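Local structure of beta-ketoacyl-[acyl-carrier-protein] synthase III (Pseudomonas aeruginosa, 2X3E) at residues A[18-22]-A[23-27]; A[250-253]-A[254-258]; A[284-287]-A[288-292]. The protein probably catalyses the condensation of acetyl-CoA with malonyl-ACP, the first condensation step that initiates bacterial fatty acid synthesis. The protein carries 1 engineered substitution. All coordinates share one frame; numbering follows the deposited sequence. Where two conformers were deposited one is given.

Interaction 1 of 3, residues A[18-22]-A[23-27]; sequences AVLSN and DMLAA
Ser21 and Met24 meet side chain to backbone in both directions, a worked example of the capping box with a thioether in the second role. Ser21 occupies the N-cap of helix 22-28, where strand 19-21 runs out. Its hydroxyl sits between the backbone N and the carbonyl carbon (chi1 69°), which turns OG over the opening turn, where it accepts from Met24 N at 3.0 Å. In return the methionine runs back along the strand. Its chain is extended beyond CG, bringing SD up to the serine N-H, and Ser21 N makes a weak but nearly straight bond to Met24 SD (3.3 Å, 173°). This return leg belongs to one of two deposited conformers of Met24 and is therefore the less certain half.

Leu20 reaches the helix with its branch ends. The Leu20 and Met24 side chains slide past each other in opposite directions, with Leu20 CD1 3.9 Å from Met24 CB; those of Leu20 and Leu25 cross obliquely, with Leu20 CD2 4.1 Å from Leu25 CD1. Arg154 of helix 151-156 packs on both leucines. Asn22, first residue of the helix, points its side chain away from residues 23-27, and its amide is held by Arg45 through OD1 and by Asp33 through ND2.

The backbone completes the transition: Leu25 N donates to Ser21 O at 3.0 Å and Ala26 N to Asn22 O at 2.7 Å. The chain thus passes from strand 19-21, paired with 44-46, into the helix, the axes of 19-21 and 23-27 lying at 67°. Ser21 OG satisfies an amide of the first turn that has no helical carbonyl before it, and Ser21 N finds a soft sulfur acceptor; the chemistry is consistent with a helix start secured by the Ser21 hydroxyl, with the sulfur as a weaker second tie.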
ATOM      1  N   ALA A  18     -19.379  -3.504  19.725  1.00 26.46           N
ATOM      2  CA  ALA A  18     -18.831  -3.442  21.080  1.00 26.79           C
ATOM      3  C   ALA A  18     -18.188  -2.092  21.355  1.00 25.63           C
ATOM      4  O   ALA A  18     -17.481  -1.546  20.512  1.00 24.17           O
ATOM      5  CB  ALA A  18     -17.820  -4.569  21.307  1.00 27.31           C
ATOM      6  N   VAL A  19     -18.446  -1.556  22.543  1.00 26.38           N
ATOM      7  CA  VAL A  19     -17.928  -0.258  22.931  1.00 25.65           C
ATOM      8  C   VAL A  19     -17.176  -0.396  24.254  1.00 26.13           C
ATOM      9  O   VAL A  19     -17.626  -1.097  25.156  1.00 27.39           O
ATOM     10  CB  VAL A  19     -19.076   0.768  23.052  1.00 26.06           C
ATOM     11  CG1 VAL A  19     -18.557   2.103  23.540  1.00 26.70           C
ATOM     12  CG2 VAL A  19     -19.776   0.945  21.710  1.00 25.87           C
ATOM     13  N   LEU A  20     -16.022   0.262  24.349  1.00 25.38           N
ATOM     14  CA  LEU A  20     -15.252   0.326  25.587  1.00 26.12           C
ATOM     15  C   LEU A  20     -15.453   1.700  26.232  1.00 26.29           C
ATOM     16  O   LEU A  20     -15.016   2.720  25.694  1.00 25.27           O
ATOM     17  CB  LEU A  20     -13.767   0.071  25.312  1.00 25.51           C
ATOM     18  CG  LEU A  20     -12.829   0.043  26.527  1.00 26.44           C
ATOM     19  CD1 LEU A  20     -13.078  -1.200  27.365  1.00 27.59           C
ATOM     20  CD2 LEU A  20     -11.366   0.108  26.096  1.00 26.20           C
ATOM     21  N   SER A  21     -16.120   1.719  27.379  1.00 27.51           N
ATOM     22  CA  SER A  21     -16.367   2.963  28.118  1.00 28.13           C
ATOM     23  C   SER A  21     -15.208   3.276  29.051  1.00 28.51           C
ATOM     24  O   SER A  21     -14.394   2.401  29.362  1.00 28.94           O
ATOM     25  CB  SER A  21     -17.642   2.835  28.947  1.00 29.52           C
ATOM     26  OG  SER A  21     -17.451   1.912  30.000  1.00 30.95           O
ATOM     27  N   ASN A  22     -15.153   4.520  29.518  1.00 28.76           N
ATOM     28  CA  ASN A  22     -14.166   4.916  30.515  1.00 29.36           C
ATOM     29  C   ASN A  22     -14.298   4.103  31.796  1.00 30.54           C
ATOM     30  O   ASN A  22     -13.292   3.685  32.373  1.00 30.87           O
ATOM     31  CB  ASN A  22     -14.274   6.411  30.825  1.00 29.77           C
ATOM     32  CG  ASN A  22     -13.748   7.276  29.698  1.00 28.97           C
ATOM     33  OD1 ASN A  22     -13.427   6.782  28.622  1.00 28.04           O
ATOM     34  ND2 ASN A  22     -13.655   8.577  29.944  1.00 30.86           N
ATOM     35  N   ASP A  23     -15.538   3.872  32.228  1.00 31.32           N
ATOM     36  CA  ASP A  23     -15.805   3.046  33.410  1.00 32.75           C
ATOM     37  C   ASP A  23     -15.223   1.638  33.261  1.00 32.45           C
ATOM     38  O   ASP A  23     -14.575   1.141  34.179  1.00 33.04           O
ATOM     39  CB  ASP A  23     -17.311   2.971  33.705  1.00 34.15           C
ATOM     40  CG  ASP A  23     -17.832   4.193  34.465  1.00 35.91           C
ATOM     41  OD1 ASP A  23     -17.031   5.068  34.861  1.00 36.46           O
ATOM     42  OD2 ASP A  23     -19.062   4.272  34.673  1.00 38.26           O
ATOM     43  N   MET A  24     -15.438   1.012  32.105  1.00 31.58           N
ATOM     44  CA  MET A  24     -14.884  -0.316  31.849  0.50 31.74           C
ATOM     45  C   MET A  24     -13.359  -0.286  31.911  1.00 31.33           C
ATOM     46  O   MET A  24     -12.744  -1.102  32.607  1.00 32.22           O
ATOM     47  CB  MET A  24     -15.340  -0.841  30.488  0.50 30.91           C
ATOM     48  CG  MET A  24     -16.829  -1.147  30.408  0.50 31.75           C
ATOM     49  SD  MET A  24     -17.469  -0.998  28.725  0.50 30.49           S
ATOM     50  CE  MET A  24     -19.231  -1.138  29.023  0.50 31.77           C
ATOM     51  N   LEU A  25     -12.762   0.660  31.190  1.00 30.00           N
ATOM     52  CA  LEU A  25     -11.308   0.784  31.136  1.00 30.03           C
ATOM     53  C   LEU A  25     -10.713   1.096  32.508  1.00 31.19           C
ATOM     54  O   LEU A  25      -9.671   0.549  32.872  1.00 31.68           O
ATOM     55  CB  LEU A  25     -10.894   1.856  30.117  1.00 28.66           C
ATOM     56  CG  LEU A  25      -9.404   1.934  29.764  1.00 28.70           C
ATOM     57  CD1 LEU A  25      -8.881   0.589  29.274  1.00 29.48           C
ATOM     58  CD2 LEU A  25      -9.168   3.003  28.705  1.00 27.64           C
ATOM     59  N   ALA A  26     -11.382   1.965  33.265  1.00 32.12           N
ATOM     60  CA  ALA A  26     -10.953   2.304  34.621  1.00 33.84           C
ATOM     61  C   ALA A  26     -10.963   1.085  35.544  1.00 35.74           C
ATOM     62  O   ALA A  26     -10.058   0.914  36.366  1.00 36.99           O
ATOM     63  CB  ALA A  26     -11.837   3.407  35.201  1.00 34.20           C
ATOM     64  N   ALA A  27     -11.988   0.246  35.410  1.00 36.59           N
ATOM     65  CA  ALA A  27     -12.112  -0.960  36.231  1.00 38.50           C
ATOM     66  C   ALA A  27     -11.025  -1.971  35.881  1.00 38.93           C
ATOM     67  O   ALA A  27     -10.415  -2.579  36.765  1.00 40.09           O
ATOM     68  CB  ALA A  27     -13.492  -1.586  36.055  1.00 39.06           C
TER

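Interaction 2 of 3, residues A[250-253]-A[254-258]; sequences HQAN and TRILA
The loop that leads from His250, a predicted active-site residue, into helix 254-264 carries most of the predicted ACP-binding segment, residues 251-255, and sets Gln251 against Leu257, and Ala252 and Asn253 against Ile256. It begins with an inverse gamma turn centred on Gln251, closed by a weak bond from Ala252 N to His250 O (2.8 Å). The same Ala252 N lies over the centre of one face of the His250 ring.

Gln251 is bent at chi2 (-80°), which folds its amide back across Leu257 at about a right angle; Gln251 OE1 lies 3.6 Å from Leu257 CD1. That amide is well provided for: NE2 is bonded to Pro249 O and Val272 O, and OE1 to Asn274 N and Ser273 OG. Arg255, exposed, is the last residue of the predicted ACP-binding segment and is probably the arginine needed for the weak association with ACP.

Asn253, given in one of two conformers, accepts from Thr254 N at OD1 (2.9 Å), the donor tilted 33° from the carbonyl plane. Ile256 CD1 touches both Ala252 CB, at 3.6 Å, and Asn253 CB, at 3.8 Å.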
ATOM      1  N   HIS A 250      -7.385  14.270  10.826  1.00 15.16           N
ATOM      2  CA  HIS A 250      -7.200  13.024  11.534  1.00 15.30           C
ATOM      3  C   HIS A 250      -7.474  13.296  13.009  1.00 15.97           C
ATOM      4  O   HIS A 250      -6.938  14.247  13.589  1.00 16.84           O
ATOM      5  CB  HIS A 250      -5.775  12.491  11.325  1.00 15.49           C
ATOM      6  CG  HIS A 250      -5.350  11.484  12.346  1.00 14.99           C
ATOM      7  ND1 HIS A 250      -6.105  10.371  12.645  1.00 14.71           N
ATOM      8  CD2 HIS A 250      -4.254  11.421  13.139  1.00 14.35           C
ATOM      9  CE1 HIS A 250      -5.494   9.670  13.584  1.00 15.37           C
ATOM     10  NE2 HIS A 250      -4.367  10.283  13.899  1.00 14.00           N
ATOM     11  N   GLN A 251      -8.316  12.464  13.608  1.00 16.28           N
ATOM     12  CA  GLN A 251      -8.777  12.664  14.973  1.00 16.89           C
ATOM     13  C   GLN A 251      -7.724  12.137  15.958  1.00 18.07           C
ATOM     14  O   GLN A 251      -7.922  11.117  16.624  1.00 18.66           O
ATOM     15  CB  GLN A 251     -10.135  11.979  15.173  1.00 17.26           C
ATOM     16  CG  GLN A 251     -11.195  12.352  14.104  1.00 16.55           C
ATOM     17  CD  GLN A 251     -11.858  13.692  14.343  1.00 16.56           C
ATOM     18  OE1 GLN A 251     -12.544  13.874  15.347  1.00 18.05           O
ATOM     19  NE2 GLN A 251     -11.674  14.636  13.410  1.00 15.34           N
ATOM     20  N   ALA A 252      -6.609  12.860  16.053  1.00 18.39           N
ATOM     21  CA  ALA A 252      -5.423  12.389  16.775  1.00 19.50           C
ATOM     22  C   ALA A 252      -5.642  12.374  18.285  1.00 21.44           C
ATOM     23  O   ALA A 252      -5.275  11.413  18.966  1.00 21.70           O
ATOM     24  CB  ALA A 252      -4.217  13.244  16.418  1.00 18.93           C
ATOM     25  N   ASN A 253      -6.200  13.471  18.788  1.00 22.27           N
ATOM     26  CA  ASN A 253      -6.588  13.602  20.188  0.50 24.16           C
ATOM     27  C   ASN A 253      -7.554  14.783  20.322  1.00 24.29           C
ATOM     28  O   ASN A 253      -7.706  15.557  19.385  1.00 23.72           O
ATOM     29  CB  ASN A 253      -5.345  13.819  21.054  0.50 25.23           C
ATOM     30  CG  ASN A 253      -5.507  13.271  22.449  0.50 27.49           C
ATOM     31  OD1 ASN A 253      -6.616  12.961  22.877  0.50 28.50           O
ATOM     32  ND2 ASN A 253      -4.399  13.146  23.172  0.50 29.57           N
ATOM     33  N   THR A 254      -8.171  14.954  21.485  1.00 26.47           N
ATOM     34  CA  THR A 254      -9.107  16.069  21.644  1.00 27.59           C
ATOM     35  C   THR A 254      -8.429  17.434  21.520  1.00 27.48           C
ATOM     36  O   THR A 254      -8.880  18.287  20.749  1.00 27.33           O
ATOM     37  CB  THR A 254      -9.871  15.981  22.961  1.00 29.37           C
ATOM     38  OG1 THR A 254     -10.769  14.869  22.902  1.00 30.63           O
ATOM     39  CG2 THR A 254     -10.673  17.260  23.202  1.00 30.85           C
ATOM     40  N   ARG A 255      -7.338  17.632  22.248  1.00 28.34           N
ATOM     41  CA  ARG A 255      -6.659  18.930  22.239  1.00 28.70           C
ATOM     42  C   ARG A 255      -6.090  19.309  20.871  1.00 26.81           C
ATOM     43  O   ARG A 255      -6.092  20.485  20.505  1.00 26.29           O
ATOM     44  CB  ARG A 255      -5.547  18.971  23.287  1.00 30.59           C
ATOM     45  CG  ARG A 255      -6.050  18.961  24.719  1.00 34.28           C
ATOM     46  CD  ARG A 255      -5.120  19.741  25.648  1.00 38.38           C
ATOM     47  NE  ARG A 255      -5.066  19.159  26.989  1.00 42.17           N
ATOM     48  CZ  ARG A 255      -4.332  18.099  27.330  1.00 43.89           C
ATOM     49  NH1 ARG A 255      -3.572  17.473  26.431  1.00 43.33           N
ATOM     50  NH2 ARG A 255      -4.357  17.657  28.583  1.00 46.19           N
ATOM     51  N   ILE A 256      -5.620  18.318  20.117  1.00 25.41           N
ATOM     52  CA  ILE A 256      -4.954  18.582  18.837  1.00 24.32           C
ATOM     53  C   ILE A 256      -5.884  19.259  17.826  1.00 23.34           C
ATOM     54  O   ILE A 256      -5.458  20.143  17.078  1.00 22.77           O
ATOM     55  CB  ILE A 256      -4.334  17.281  18.242  1.00 23.63           C
ATOM     56  CG1 ILE A 256      -3.105  16.876  19.061  1.00 25.19           C
ATOM     57  CG2 ILE A 256      -3.933  17.472  16.782  1.00 22.21           C
ATOM     58  CD1 ILE A 256      -2.673  15.442  18.858  1.00 25.92           C
ATOM     59  N   LEU A 257      -7.156  18.871  17.831  1.00 23.24           N
ATOM     60  CA  LEU A 257      -8.112  19.367  16.842  1.00 22.71           C
ATOM     61  C   LEU A 257      -8.334  20.878  16.976  1.00 23.07           C
ATOM     62  O   LEU A 257      -8.201  21.617  16.002  1.00 22.28           O
ATOM     63  CB  LEU A 257      -9.437  18.600  16.957  1.00 23.35           C
ATOM     64  CG  LEU A 257      -9.316  17.099  16.667  1.00 23.86           C
ATOM     65  CD1 LEU A 257     -10.568  16.336  17.063  1.00 25.78           C
ATOM     66  CD2 LEU A 257      -9.024  16.887  15.219  1.00 23.81           C
ATOM     67  N   ALA A 258      -8.652  21.334  18.186  1.00 19.40           N
ATOM     68  CA  ALA A 258      -8.797  22.768  18.445  1.00 19.78           C
ATOM     69  C   ALA A 258      -7.477  23.535  18.291  1.00 19.55           C
ATOM     70  O   ALA A 258      -7.483  24.692  17.872  1.00 19.70           O
ATOM     71  CB  ALA A 258      -9.383  23.008  19.826  1.00 20.61           C
TER

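Interaction 3 of 3, residues A[284-287]-A[288-292]; sequences ASIP and LALAH
Ala284 and Leu288 belong to the run of i to i+4 bonds in the first turns of helix 285-295, with Leu288 N donating to Ala284 O at 2.9 Å. Three more bonds of the same kind follow: Ala289 N to Ser285 O, Leu290 N to Ile286 O, and Ala291 N to Pro287 O. The carbonyls of 284 to 287 are therefore all taken up by the backbone. Pro287 has no N-H to offer, but it stands in the first turn, where the helix needs no amide donor, and its own carbonyl is still used.

The hydroxyl of Ser285 is engaged outside the helix. OG is bonded to His250 ND1 and to Val282 O, with a further weak bond from Gln251 N, so this buried group ties the helix start to a predicted active-site histidine and probably helps to set the angle of its ring.

Apolar side chains follow the same spacing. Leu288 CG lies anti to its carbonyl carbon (chi1 -76°), so that the branch folds back along the helix and CD1 meets Ala284 CB at 3.7 Å. Ile286 CG2 and Leu290 CD1 touch more loosely at 4.4 Å.

Around this core, helix 114-127 covers Ile286 and Pro287, strand 246-249 lies against Ile286, Ala289 and Leu290 through Val248, and strand 5-14 meets Leu288, Leu290 and Ala291.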
ATOM      1  N   ALA A 284      -9.200   5.275   9.427  1.00 13.85           N
ATOM      2  CA  ALA A 284     -10.654   5.489   9.373  1.00 13.82           C
ATOM      3  C   ALA A 284     -11.125   6.861   9.884  1.00 13.92           C
ATOM      4  O   ALA A 284     -12.292   7.223   9.692  1.00 13.92           O
ATOM      5  CB  ALA A 284     -11.370   4.386  10.151  1.00 14.14           C
ATOM      6  N   SER A 285     -10.241   7.627  10.527  1.00 13.99           N
ATOM      7  CA  SER A 285     -10.680   8.781  11.326  1.00 14.14           C
ATOM      8  C   SER A 285     -11.357   9.873  10.501  1.00 14.08           C
ATOM      9  O   SER A 285     -12.413  10.388  10.891  1.00 14.52           O
ATOM     10  CB  SER A 285      -9.515   9.363  12.135  1.00 13.93           C
ATOM     11  OG  SER A 285      -8.550   9.986  11.304  1.00 14.49           O
ATOM     12  N   ILE A 286     -10.759  10.215   9.364  1.00 13.96           N
ATOM     13  CA  ILE A 286     -11.310  11.250   8.488  1.00 13.68           C
ATOM     14  C   ILE A 286     -12.667  10.844   7.884  1.00 13.88           C
ATOM     15  O   ILE A 286     -13.634  11.588   8.005  1.00 14.10           O
ATOM     16  CB  ILE A 286     -10.315  11.654   7.382  1.00 13.60           C
ATOM     17  CG1 ILE A 286      -9.091  12.328   8.007  1.00 13.80           C
ATOM     18  CG2 ILE A 286     -10.989  12.593   6.371  1.00 13.24           C
ATOM     19  CD1 ILE A 286      -8.000  12.678   6.998  1.00 12.38           C
ATOM     20  N   PRO A 287     -12.765   9.651   7.268  1.00 13.42           N
ATOM     21  CA  PRO A 287     -14.102   9.332   6.738  1.00 13.89           C
ATOM     22  C   PRO A 287     -15.170   9.064   7.821  1.00 13.90           C
ATOM     23  O   PRO A 287     -16.356   9.318   7.593  1.00 14.32           O
ATOM     24  CB  PRO A 287     -13.850   8.104   5.861  1.00 13.82           C
ATOM     25  CG  PRO A 287     -12.591   7.487   6.413  1.00 13.30           C
ATOM     26  CD  PRO A 287     -11.757   8.661   6.850  1.00 13.52           C
ATOM     27  N   LEU A 288     -14.770   8.584   8.995  1.00 13.78           N
ATOM     28  CA  LEU A 288     -15.737   8.463  10.095  1.00 14.03           C
ATOM     29  C   LEU A 288     -16.207   9.848  10.549  1.00 14.09           C
ATOM     30  O   LEU A 288     -17.396  10.041  10.825  1.00 14.35           O
ATOM     31  CB  LEU A 288     -15.171   7.669  11.265  1.00 14.14           C
ATOM     32  CG  LEU A 288     -15.115   6.155  11.057  1.00 14.74           C
ATOM     33  CD1 LEU A 288     -14.258   5.522  12.133  1.00 14.45           C
ATOM     34  CD2 LEU A 288     -16.513   5.555  11.054  1.00 13.86           C
ATOM     35  N   ALA A 289     -15.289  10.815  10.597  1.00 14.00           N
ATOM     36  CA  ALA A 289     -15.654  12.197  10.932  1.00 14.09           C
ATOM     37  C   ALA A 289     -16.587  12.794   9.872  1.00 14.59           C
ATOM     38  O   ALA A 289     -17.565  13.459  10.212  1.00 14.47           O
ATOM     39  CB  ALA A 289     -14.395  13.077  11.117  1.00 13.95           C
ATOM     40  N   LEU A 290     -16.289  12.544   8.598  1.00 14.48           N
ATOM     41  CA  LEU A 290     -17.188  12.927   7.510  1.00 15.07           C
ATOM     42  C   LEU A 290     -18.601  12.342   7.687  1.00 15.45           C
ATOM     43  O   LEU A 290     -19.592  13.056   7.520  1.00 15.69           O
ATOM     44  CB  LEU A 290     -16.609  12.519   6.143  1.00 14.92           C
ATOM     45  CG  LEU A 290     -15.442  13.362   5.606  1.00 14.58           C
ATOM     46  CD1 LEU A 290     -14.864  12.756   4.327  1.00 14.85           C
ATOM     47  CD2 LEU A 290     -15.878  14.817   5.359  1.00 14.47           C
ATOM     48  N   ALA A 291     -18.691  11.053   8.020  1.00 15.77           N
ATOM     49  CA  ALA A 291     -19.990  10.404   8.226  1.00 16.46           C
ATOM     50  C   ALA A 291     -20.759  11.069   9.372  1.00 17.36           C
ATOM     51  O   ALA A 291     -21.969  11.267   9.286  1.00 17.47           O
ATOM     52  CB  ALA A 291     -19.815   8.902   8.486  1.00 16.53           C
ATOM     53  N   HIS A 292     -20.041  11.426  10.434  1.00 17.68           N
ATOM     54  CA  HIS A 292     -20.618  12.157  11.556  1.00 18.58           C
ATOM     55  C   HIS A 292     -21.176  13.508  11.111  1.00 18.87           C
ATOM     56  O   HIS A 292     -22.308  13.859  11.440  1.00 19.65           O
ATOM     57  CB  HIS A 292     -19.565  12.349  12.651  1.00 18.78           C
ATOM     58  CG  HIS A 292     -19.972  13.306  13.723  1.00 20.37           C
ATOM     59  ND1 HIS A 292     -20.824  12.958  14.748  1.00 22.85           N
ATOM     60  CD2 HIS A 292     -19.634  14.599  13.936  1.00 22.19           C
ATOM     61  CE1 HIS A 292     -20.998  14.000  15.544  1.00 24.19           C
ATOM     62  NE2 HIS A 292     -20.289  15.008  15.072  1.00 23.33           N
TER

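The three contacts come in series along the chain, each at the start of a helix: 22-28, 254-264 and 285-295. Interactions 2 and 3 both lie in the C-terminal part of the chain, with centres about 13 Å apart, and they touch: a side-chain hydrogen bond joins them, and Gln251 NE2 packs on Ala289 CB. Strand 246-249 leads into the loop of interaction 2 and also backs the helix of interaction 3. Interaction 1 stands apart, with its centre 21 and 22 Å from the others, on the small 19-21/44-46 sheet. The thiolase-like fold thus brings two helix starts together at the predicted active site, while interaction 1 lies nearer the periphery, away from the predicted active-site residues.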